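Local coordinates for protein purine nucleoside phosphorylase YlmD (Geobacillus stearothermophilus, PDB 6T1B) that catalyses the phosphorolysis of adenosine, inosine and S-methyl-5'-thioadenosine and also deaminates adenosine, using a catalytic zinc ion, at residues Pro128-Ala133 and Met264-Gly269; Gly177-Pro182 and Asp218-Asn223; Pro182-Val187 and Glu241-Cys246. All blocks are in the same frame, centred on the assembly; numbering follows the deposited sequence.

Interaction 1 (Pro128-Ala133 and Met264-Gly269); sequences PIYFVA and MLAFIG
Tyr130 and Pro128 meet Ala266 and Ile268 in a buried, largely apolar contact between two mixed sheets: strand 128-133 belongs to one, strand 264-269 to the other. The two strand axes come within 8.4 Å and run almost in the same direction, 8° apart, and no hydrogen bond joins them; side chains meet each other and two backbone carbonyls. Tyr130 does most of the work. Its CG lies anti to the carbonyl carbon, and the ring reaches across the layer until Tyr130 OH comes 3.3 Å from Ala266 CB, while Tyr130 CZ is 3.8 Å from the same methyl. Phe267 O sits in the plane of the ring at its edge, 3.5 Å from Tyr130 CE2. The hydroxyl is hydrogen-bonded to Gly27 O, on the strand beside 264-269, so a buried tyrosine ties into the opposing sheet. Ile268 answers from across the layer, its CB 4.3 Å from Tyr130 CD2. Its CG1 branch is anti to the backbone N (chi1 -173°), and beyond it Ile268 CD1 comes 3.6 Å from Phe131 O. At the other end Pro128 CB rests 4.1 Å from Ala266 CB, and both residues also touch Phe123. Leu141 packs on Tyr130 and Ala266. The side chain of Pro128 is about 6 Å from that of Cys126, so this end of the core lies close behind the catalytic zinc site. Two mixed sheets packed face to face, with these two strands nearly parallel, are consistent with the central core of a YfiH/LACC1-family domain.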
loop_
_atom_site.group_PDB
_atom_site.type_symbol
_atom_site.label_atom_id
_atom_site.label_comp_id
_atom_site.label_asym_id
_atom_site.label_seq_id
_atom_site.Cartn_x
_atom_site.Cartn_y
_atom_site.Cartn_z
ATOM N N PRO A 128 0.196 3.126 -0.840
ATOM C CA PRO A 128 -0.445 1.978 -0.176
ATOM C C PRO A 128 -1.844 2.372 0.271
ATOM O O PRO A 128 -2.018 3.357 1.008
ATOM C CB PRO A 128 0.486 1.691 1.011
ATOM C CG PRO A 128 1.115 3.005 1.349
ATOM C CD PRO A 128 1.025 3.906 0.108
ATOM N N ILE A 129 -2.844 1.630 -0.169
ATOM C CA ILE A 129 -4.233 1.941 0.151
ATOM C C ILE A 129 -4.763 0.802 1.014
ATOM O O ILE A 129 -4.858 -0.343 0.558
ATOM C CB ILE A 129 -5.093 2.150 -1.105
ATOM C CG1 ILE A 129 -4.463 3.115 -2.100
ATOM C CG2 ILE A 129 -6.454 2.686 -0.657
ATOM C CD1 ILE A 129 -5.249 3.240 -3.371
ATOM N N TYR A 130 -5.068 1.110 2.276
ATOM C CA TYR A 130 -5.569 0.144 3.233
ATOM C C TYR A 130 -7.083 0.292 3.339
ATOM O O TYR A 130 -7.591 1.408 3.473
ATOM C CB TYR A 130 -4.985 0.421 4.626
ATOM C CG TYR A 130 -3.461 0.446 4.760
ATOM C CD1 TYR A 130 -2.713 1.504 4.255
ATOM C CD2 TYR A 130 -2.788 -0.554 5.458
ATOM C CE1 TYR A 130 -1.328 1.545 4.406
ATOM C CE2 TYR A 130 -1.427 -0.521 5.613
ATOM C CZ TYR A 130 -0.693 0.531 5.076
ATOM O OH TYR A 130 0.681 0.601 5.254
ATOM N N PHE A 131 -7.796 -0.845 3.350
ATOM C CA PHE A 131 -9.244 -0.863 3.404
ATOM C C PHE A 131 -9.699 -1.705 4.594
ATOM O O PHE A 131 -9.109 -2.762 4.871
ATOM C CB PHE A 131 -9.819 -1.524 2.152
ATOM C CG PHE A 131 -9.509 -0.834 0.856
ATOM C CD1 PHE A 131 -8.289 -0.981 0.231
ATOM C CD2 PHE A 131 -10.473 -0.090 0.216
ATOM C CE1 PHE A 131 -8.065 -0.375 -0.991
ATOM C CE2 PHE A 131 -10.238 0.524 -0.989
ATOM C CZ PHE A 131 -9.044 0.372 -1.595
ATOM N N VAL A 132 -10.766 -1.281 5.246
ATOM C CA VAL A 132 -11.361 -2.088 6.292
ATOM C C VAL A 132 -12.858 -1.865 6.260
ATOM O O VAL A 132 -13.338 -0.747 6.054
ATOM C CB VAL A 132 -10.756 -1.773 7.679
ATOM C CG1 VAL A 132 -11.048 -0.367 8.132
ATOM C CG2 VAL A 132 -11.194 -2.813 8.712
ATOM N N ALA A 133 -13.601 -2.941 6.438
ATOM C CA ALA A 133 -15.027 -2.865 6.758
ATOM C C ALA A 133 -15.147 -3.568 8.107
ATOM O O ALA A 133 -15.305 -4.806 8.175
ATOM C CB ALA A 133 -15.878 -3.522 5.679
ATOM N N MET A 264 9.677 -0.979 1.738
ATOM C CA MET A 264 8.917 -1.138 2.960
ATOM C C MET A 264 7.785 -2.139 2.708
ATOM O O MET A 264 7.390 -2.373 1.570
ATOM C CB MET A 264 8.287 0.180 3.376
ATOM C CG MET A 264 9.242 1.302 3.755
ATOM S SD MET A 264 9.905 2.274 2.396
ATOM C CE MET A 264 8.461 3.213 1.877
ATOM N N LEU A 265 7.265 -2.720 3.785
ATOM C CA LEU A 265 6.095 -3.578 3.696
ATOM C C LEU A 265 4.923 -2.836 4.329
ATOM O O LEU A 265 5.025 -2.384 5.480
ATOM C CB LEU A 265 6.292 -4.863 4.479
ATOM C CG LEU A 265 5.333 -6.001 4.163
ATOM C CD1 LEU A 265 5.754 -6.650 2.831
ATOM C CD2 LEU A 265 5.253 -6.990 5.294
ATOM N N ALA A 266 3.842 -2.719 3.580
ATOM C CA ALA A 266 2.536 -2.365 4.121
ATOM C C ALA A 266 1.816 -3.663 4.436
ATOM O O ALA A 266 1.909 -4.642 3.685
ATOM C CB ALA A 266 1.719 -1.593 3.091
ATOM N N PHE A 267 1.098 -3.673 5.551
ATOM C CA PHE A 267 0.472 -4.914 5.970
ATOM C C PHE A 267 -0.849 -4.616 6.648
ATOM O O PHE A 267 -1.036 -3.553 7.258
ATOM C CB PHE A 267 1.380 -5.731 6.892
ATOM C CG PHE A 267 1.924 -4.944 8.047
ATOM C CD1 PHE A 267 1.232 -4.847 9.243
ATOM C CD2 PHE A 267 3.135 -4.272 7.930
ATOM C CE1 PHE A 267 1.744 -4.111 10.294
ATOM C CE2 PHE A 267 3.637 -3.547 8.989
ATOM C CZ PHE A 267 2.934 -3.444 10.156
ATOM N N ILE A 268 -1.784 -5.540 6.493
ATOM C CA ILE A 268 -3.030 -5.491 7.258
ATOM C C ILE A 268 -3.563 -6.905 7.441
ATOM O O ILE A 268 -3.566 -7.722 6.511
ATOM C CB ILE A 268 -4.058 -4.548 6.598
ATOM C CG1 ILE A 268 -5.299 -4.360 7.479
ATOM C CG2 ILE A 268 -4.489 -5.049 5.208
ATOM C CD1 ILE A 268 -6.207 -3.208 7.028
ATOM N N GLY A 269 -4.072 -7.174 8.639
ATOM C CA GLY A 269 -4.664 -8.462 8.956
ATOM C C GLY A 269 -5.372 -8.378 10.290
ATOM O O GLY A 269 -5.235 -7.386 11.014
#

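Interaction 2 (Gly177-Pro182 and Asp218-Asn223); sequences GPAIGP and DLKEAN
Lys220 reaches the backbone at Gly177 and Ala179 with its CE, while Pro182 and Asp218 stand side by side, pointing the same way. The lysine chain has CG anti to the carbonyl carbon and is extended beyond it, which carries Lys220 CE to 3.5 Å from Gly177 O and 3.9 Å from Ala179 CB. The ammonium group goes past this segment to hydrogen-bond Ser240 O and Arg242 O, so a buried charge is met by two carbonyls of the loop after strand 237-239. Pro182 CG packs 3.9 Å from Asp218 CB. Asp218 is the N-cap of the helix that starts at Leu219: its CG is anti to the backbone N (chi1 -173°), and OD2 accepts from Glu221 N at 3.1 Å, met from above the carboxylate plane. Two waters bridge Ile180 O to this helix end. One is 2.8 Å from both Ile180 O and Leu219 N, accepting from the latter; the other also bonds Ile180 O, accepts from Lys220 N and lies 2.6 Å from Asp218 OD2. Cap and water thus serve the first-turn N-H groups. Asn223 ND2 bonds Thr149 OG1 and Leu219 O, which it shares with Asn223 N from opposite faces of the carbonyl plane. Ala179 and Leu219 both touch Val127, and Leu219 also packs on Thr149, so the helix start lies against strand 127-133 and helix 146-150 as well as loop 177-182.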
loop_
_atom_site.group_PDB
_atom_site.type_symbol
_atom_site.label_atom_id
_atom_site.label_comp_id
_atom_site.label_asym_id
_atom_site.label_seq_id
_atom_site.Cartn_x
_atom_site.Cartn_y
_atom_site.Cartn_z
ATOM N N GLY A 177 -1.618 5.607 2.828
ATOM C CA GLY A 177 -0.401 5.660 3.604
ATOM C C GLY A 177 0.693 6.498 2.982
ATOM O O GLY A 177 0.497 7.148 1.945
ATOM N N PRO A 178 1.857 6.507 3.627
ATOM C CA PRO A 178 3.012 7.261 3.121
ATOM C C PRO A 178 3.362 6.875 1.691
ATOM O O PRO A 178 3.400 5.694 1.343
ATOM C CB PRO A 178 4.126 6.880 4.097
ATOM C CG PRO A 178 3.406 6.563 5.370
ATOM C CD PRO A 178 2.148 5.860 4.920
ATOM N N ALA A 179 3.673 7.886 0.890
ATOM C CA ALA A 179 3.918 7.725 -0.535
ATOM C C ALA A 179 4.612 8.980 -1.013
ATOM O O ALA A 179 4.772 9.946 -0.266
ATOM C CB ALA A 179 2.614 7.485 -1.293
ATOM N N ILE A 180 5.057 8.969 -2.261
ATOM C CA ILE A 180 5.743 10.139 -2.777
ATOM C C ILE A 180 4.728 11.263 -2.957
ATOM O O ILE A 180 3.620 11.049 -3.450
ATOM C CB ILE A 180 6.491 9.802 -4.075
ATOM C CG1 ILE A 180 7.455 10.919 -4.434
ATOM C CG2 ILE A 180 5.526 9.485 -5.181
ATOM C CD1 ILE A 180 8.357 10.573 -5.589
ATOM N N GLY A 181 5.112 12.467 -2.561
ATOM C CA GLY A 181 4.245 13.616 -2.666
ATOM C C GLY A 181 4.515 14.425 -3.915
ATOM O O GLY A 181 5.512 14.237 -4.610
ATOM N N PRO A 182 3.612 15.367 -4.207
ATOM C CA PRO A 182 3.812 16.244 -5.364
ATOM C C PRO A 182 5.000 17.147 -5.183
ATOM O O PRO A 182 5.513 17.690 -6.171
ATOM C CB PRO A 182 2.504 17.038 -5.441
ATOM C CG PRO A 182 1.943 16.989 -4.046
ATOM C CD PRO A 182 2.374 15.665 -3.470
ATOM N N ASP A 218 -0.063 14.440 -7.275
ATOM C CA ASP A 218 -0.428 13.984 -5.926
ATOM C C ASP A 218 -1.240 12.691 -6.086
ATOM O O ASP A 218 -2.472 12.732 -6.217
ATOM C CB ASP A 218 -1.225 15.053 -5.205
ATOM C CG ASP A 218 -1.488 14.702 -3.748
ATOM O OD1 ASP A 218 -1.891 15.626 -2.999
ATOM O OD2 ASP A 218 -1.284 13.533 -3.366
ATOM N N LEU A 219 -0.550 11.548 -6.116
ATOM C CA LEU A 219 -1.244 10.275 -6.274
ATOM C C LEU A 219 -2.131 9.961 -5.076
ATOM O O LEU A 219 -3.121 9.242 -5.220
ATOM C CB LEU A 219 -0.262 9.129 -6.502
ATOM C CG LEU A 219 0.300 8.971 -7.907
ATOM C CD1 LEU A 219 1.286 7.812 -7.899
ATOM C CD2 LEU A 219 -0.781 8.766 -8.944
ATOM N N LYS A 220 -1.788 10.453 -3.887
ATOM C CA LYS A 220 -2.655 10.215 -2.740
ATOM C C LYS A 220 -4.018 10.837 -3.008
ATOM O O LYS A 220 -5.058 10.192 -2.835
ATOM C CB LYS A 220 -2.058 10.820 -1.473
ATOM C CG LYS A 220 -0.797 10.165 -0.965
ATOM C CD LYS A 220 -0.349 10.885 0.298
ATOM C CE LYS A 220 1.000 10.412 0.736
ATOM N NZ LYS A 220 1.541 11.404 1.691
ATOM N N GLU A 221 -4.034 12.092 -3.457
ATOM C CA GLU A 221 -5.294 12.775 -3.715
ATOM C C GLU A 221 -6.013 12.165 -4.906
ATOM O O GLU A 221 -7.242 12.101 -4.922
ATOM C CB GLU A 221 -5.047 14.273 -3.915
ATOM C CG GLU A 221 -6.281 15.071 -4.299
ATOM C CD GLU A 221 -7.294 15.272 -3.165
ATOM O OE1 GLU A 221 -7.156 14.664 -2.080
ATOM O OE2 GLU A 221 -8.225 16.067 -3.380
ATOM N N ALA A 222 -5.279 11.733 -5.926
ATOM C CA ALA A 222 -5.931 11.076 -7.052
ATOM C C ALA A 222 -6.715 9.855 -6.577
ATOM O O ALA A 222 -7.855 9.629 -7.003
ATOM C CB ALA A 222 -4.900 10.669 -8.097
ATOM N N ASN A 223 -6.116 9.070 -5.696
ATOM C CA ASN A 223 -6.790 7.880 -5.185
ATOM C C ASN A 223 -7.934 8.251 -4.254
ATOM O O ASN A 223 -9.005 7.646 -4.320
ATOM C CB ASN A 223 -5.766 6.968 -4.536
ATOM C CG ASN A 223 -5.070 6.129 -5.561
ATOM O OD1 ASN A 223 -5.648 5.170 -6.064
ATOM N ND2 ASN A 223 -3.872 6.537 -5.962
HETATM O O HOH W 1 2.238 11.585 -5.874
HETATM O O HOH W 2 0.815 12.033 -3.092
#

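Interaction 3 (Pro182-Val187 and Glu241-Cys246); sequences PCCYTV and ERCTSC
Cys183 and Cys184 meet Cys243 and Cys246 through sulfur, and no flat group takes part; the nearby Tyr185 ring leads away, with Val187 CG1 3.5 Å above one face, offset toward the rim. The four sulfurs cluster closely without any disulfide. Cys184 SG lies 3.6 Å from Cys246 SG, and Cys183 SG is 3.7 Å from Cys243 SG; the other pairs across the contact are comparable. Such spacing is set by a shared zinc ion, which all four bind. Cys183 SG sits between the backbone N and the carbonyl carbon (chi1 36°), whereas Cys184 SG is anti to the carbonyl carbon. Ser245 flanks the second of these, its CB 3.6 Å from Cys184 SG. Cys243 SG also accepts from Cys246 N at 3.3 Å, a second-shell bond that probably stabilises the thiolate. Outside, Thr244 OG1 bonds Asp125 OD2, and Arg242 pairs with Glu247. The site is near the surface, with Cys183 and Cys246 exposed. Four cysteines, two of them in a CxxC (Cys243 to Cys246), make a Cys4 zinc site, probably structural and distinct from the catalytic one.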
loop_
_atom_site.group_PDB
_atom_site.type_symbol
_atom_site.label_atom_id
_atom_site.label_comp_id
_atom_site.label_asym_id
_atom_site.label_seq_id
_atom_site.Cartn_x
_atom_site.Cartn_y
_atom_site.Cartn_z
ATOM N N PRO A 182 3.612 15.367 -4.207
ATOM C CA PRO A 182 3.812 16.244 -5.364
ATOM C C PRO A 182 5.000 17.147 -5.183
ATOM O O PRO A 182 5.513 17.690 -6.171
ATOM C CB PRO A 182 2.504 17.038 -5.441
ATOM C CG PRO A 182 1.943 16.989 -4.046
ATOM C CD PRO A 182 2.374 15.665 -3.470
ATOM N N CYS A 183 5.436 17.340 -3.932
ATOM C CA CYS A 183 6.709 17.990 -3.648
ATOM C C CYS A 183 7.862 17.388 -4.441
ATOM O O CYS A 183 8.810 18.103 -4.786
ATOM C CB CYS A 183 7.007 17.858 -2.146
ATOM S SG CYS A 183 6.469 16.282 -1.364
ATOM N N CYS A 184 7.799 16.079 -4.728
ATOM C CA CYS A 184 8.917 15.344 -5.297
ATOM C C CYS A 184 8.593 14.543 -6.554
ATOM O O CYS A 184 9.514 13.984 -7.149
ATOM C CB CYS A 184 9.466 14.338 -4.260
ATOM S SG CYS A 184 10.041 15.052 -2.690
ATOM N N TYR A 185 7.331 14.434 -6.958
ATOM C CA TYR A 185 6.941 13.560 -8.061
ATOM C C TYR A 185 6.456 14.418 -9.221
ATOM O O TYR A 185 5.345 14.964 -9.174
ATOM C CB TYR A 185 5.839 12.604 -7.615
ATOM C CG TYR A 185 5.536 11.463 -8.568
ATOM C CD1 TYR A 185 6.486 10.976 -9.458
ATOM C CD2 TYR A 185 4.284 10.862 -8.560
ATOM C CE1 TYR A 185 6.187 9.918 -10.316
ATOM C CE2 TYR A 185 3.981 9.813 -9.400
ATOM C CZ TYR A 185 4.931 9.347 -10.276
ATOM O OH TYR A 185 4.624 8.305 -11.126
ATOM N N THR A 186 7.276 14.534 -10.255
ATOM C CA THR A 186 6.953 15.296 -11.454
ATOM C C THR A 186 6.801 14.329 -12.618
ATOM O O THR A 186 7.668 13.478 -12.838
ATOM C CB THR A 186 8.048 16.320 -11.759
ATOM O OG1 THR A 186 8.128 17.264 -10.678
ATOM C CG2 THR A 186 7.746 17.067 -13.061
ATOM N N VAL A 187 5.703 14.466 -13.358
ATOM C CA VAL A 187 5.359 13.576 -14.461
ATOM C C VAL A 187 5.028 14.416 -15.691
ATOM O O VAL A 187 4.959 15.650 -15.639
ATOM C CB VAL A 187 4.200 12.630 -14.116
ATOM C CG1 VAL A 187 4.531 11.849 -12.854
ATOM C CG2 VAL A 187 2.889 13.414 -13.960
ATOM N N GLU A 241 0.154 12.399 5.589
ATOM C CA GLU A 241 0.889 13.489 4.964
ATOM C C GLU A 241 2.360 13.138 4.721
ATOM O O GLU A 241 3.104 13.973 4.190
ATOM C CB GLU A 241 0.826 14.759 5.821
ATOM C CG GLU A 241 -0.547 15.137 6.359
ATOM C CD GLU A 241 -1.394 15.898 5.367
ATOM O OE1 GLU A 241 -2.375 16.541 5.799
ATOM O OE2 GLU A 241 -1.083 15.850 4.159
ATOM N N ARG A 242 2.799 11.947 5.109
ATOM C CA ARG A 242 4.210 11.609 5.007
ATOM C C ARG A 242 4.587 11.343 3.557
ATOM O O ARG A 242 3.914 10.574 2.852
ATOM C CB ARG A 242 4.508 10.370 5.846
ATOM C CG ARG A 242 4.289 10.549 7.323
ATOM C CD ARG A 242 4.532 9.234 8.018
ATOM N NE ARG A 242 4.342 9.289 9.461
ATOM C CZ ARG A 242 5.286 9.610 10.339
ATOM N NH1 ARG A 242 6.497 9.943 9.930
ATOM N NH2 ARG A 242 4.998 9.611 11.634
ATOM N N CYS A 243 5.707 11.944 3.131
ATOM C CA CYS A 243 6.279 11.731 1.804
ATOM C C CYS A 243 7.491 10.814 1.935
ATOM O O CYS A 243 8.417 11.118 2.696
ATOM C CB CYS A 243 6.749 13.062 1.192
ATOM S SG CYS A 243 7.589 12.884 -0.401
ATOM N N THR A 244 7.493 9.719 1.158
ATOM C CA THR A 244 8.592 8.758 1.179
ATOM C C THR A 244 9.890 9.367 0.669
ATOM O O THR A 244 10.966 9.024 1.161
ATOM C CB THR A 244 8.238 7.522 0.343
ATOM O OG1 THR A 244 7.716 7.929 -0.933
ATOM C CG2 THR A 244 7.199 6.719 1.018
ATOM N N SER A 245 9.802 10.230 -0.353
ATOM C CA SER A 245 11.011 10.869 -0.840
ATOM C C SER A 245 11.556 11.860 0.181
ATOM O O SER A 245 12.768 11.893 0.392
ATOM C CB SER A 245 10.792 11.533 -2.206
ATOM O OG SER A 245 11.878 12.391 -2.541
ATOM N N CYS A 246 10.697 12.646 0.822
ATOM C CA CYS A 246 11.150 13.688 1.726
ATOM C C CYS A 246 11.737 13.130 3.010
ATOM O O CYS A 246 12.720 13.653 3.525
ATOM C CB CYS A 246 9.968 14.584 2.096
ATOM S SG CYS A 246 9.527 15.817 0.820
#

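Overall arrangement
Going from the N terminus, strand 128-133 comes first and waits until 264-269, near the C terminus, for its partner, so interaction 1 closes the longest loop, and both other contacts fall within it. Interactions 2 and 3 cross: 177-182 and 182-187 share Pro182 and run on into each other, then pair in turn with 218-223 and 241-246. Their centres are 8 Å apart, and Ala179 O to Thr244 N, 3.1 Å, probably links them directly. Interaction 2 also reaches interaction 1, where Pro128 O meets Gly177 N at 2.9 Å. Interaction 1 joins the two central sheets; interactions 2 and 3 tie the loop after strand 173-176 to helix 219-229 and to the zinc-binding loop 241-246.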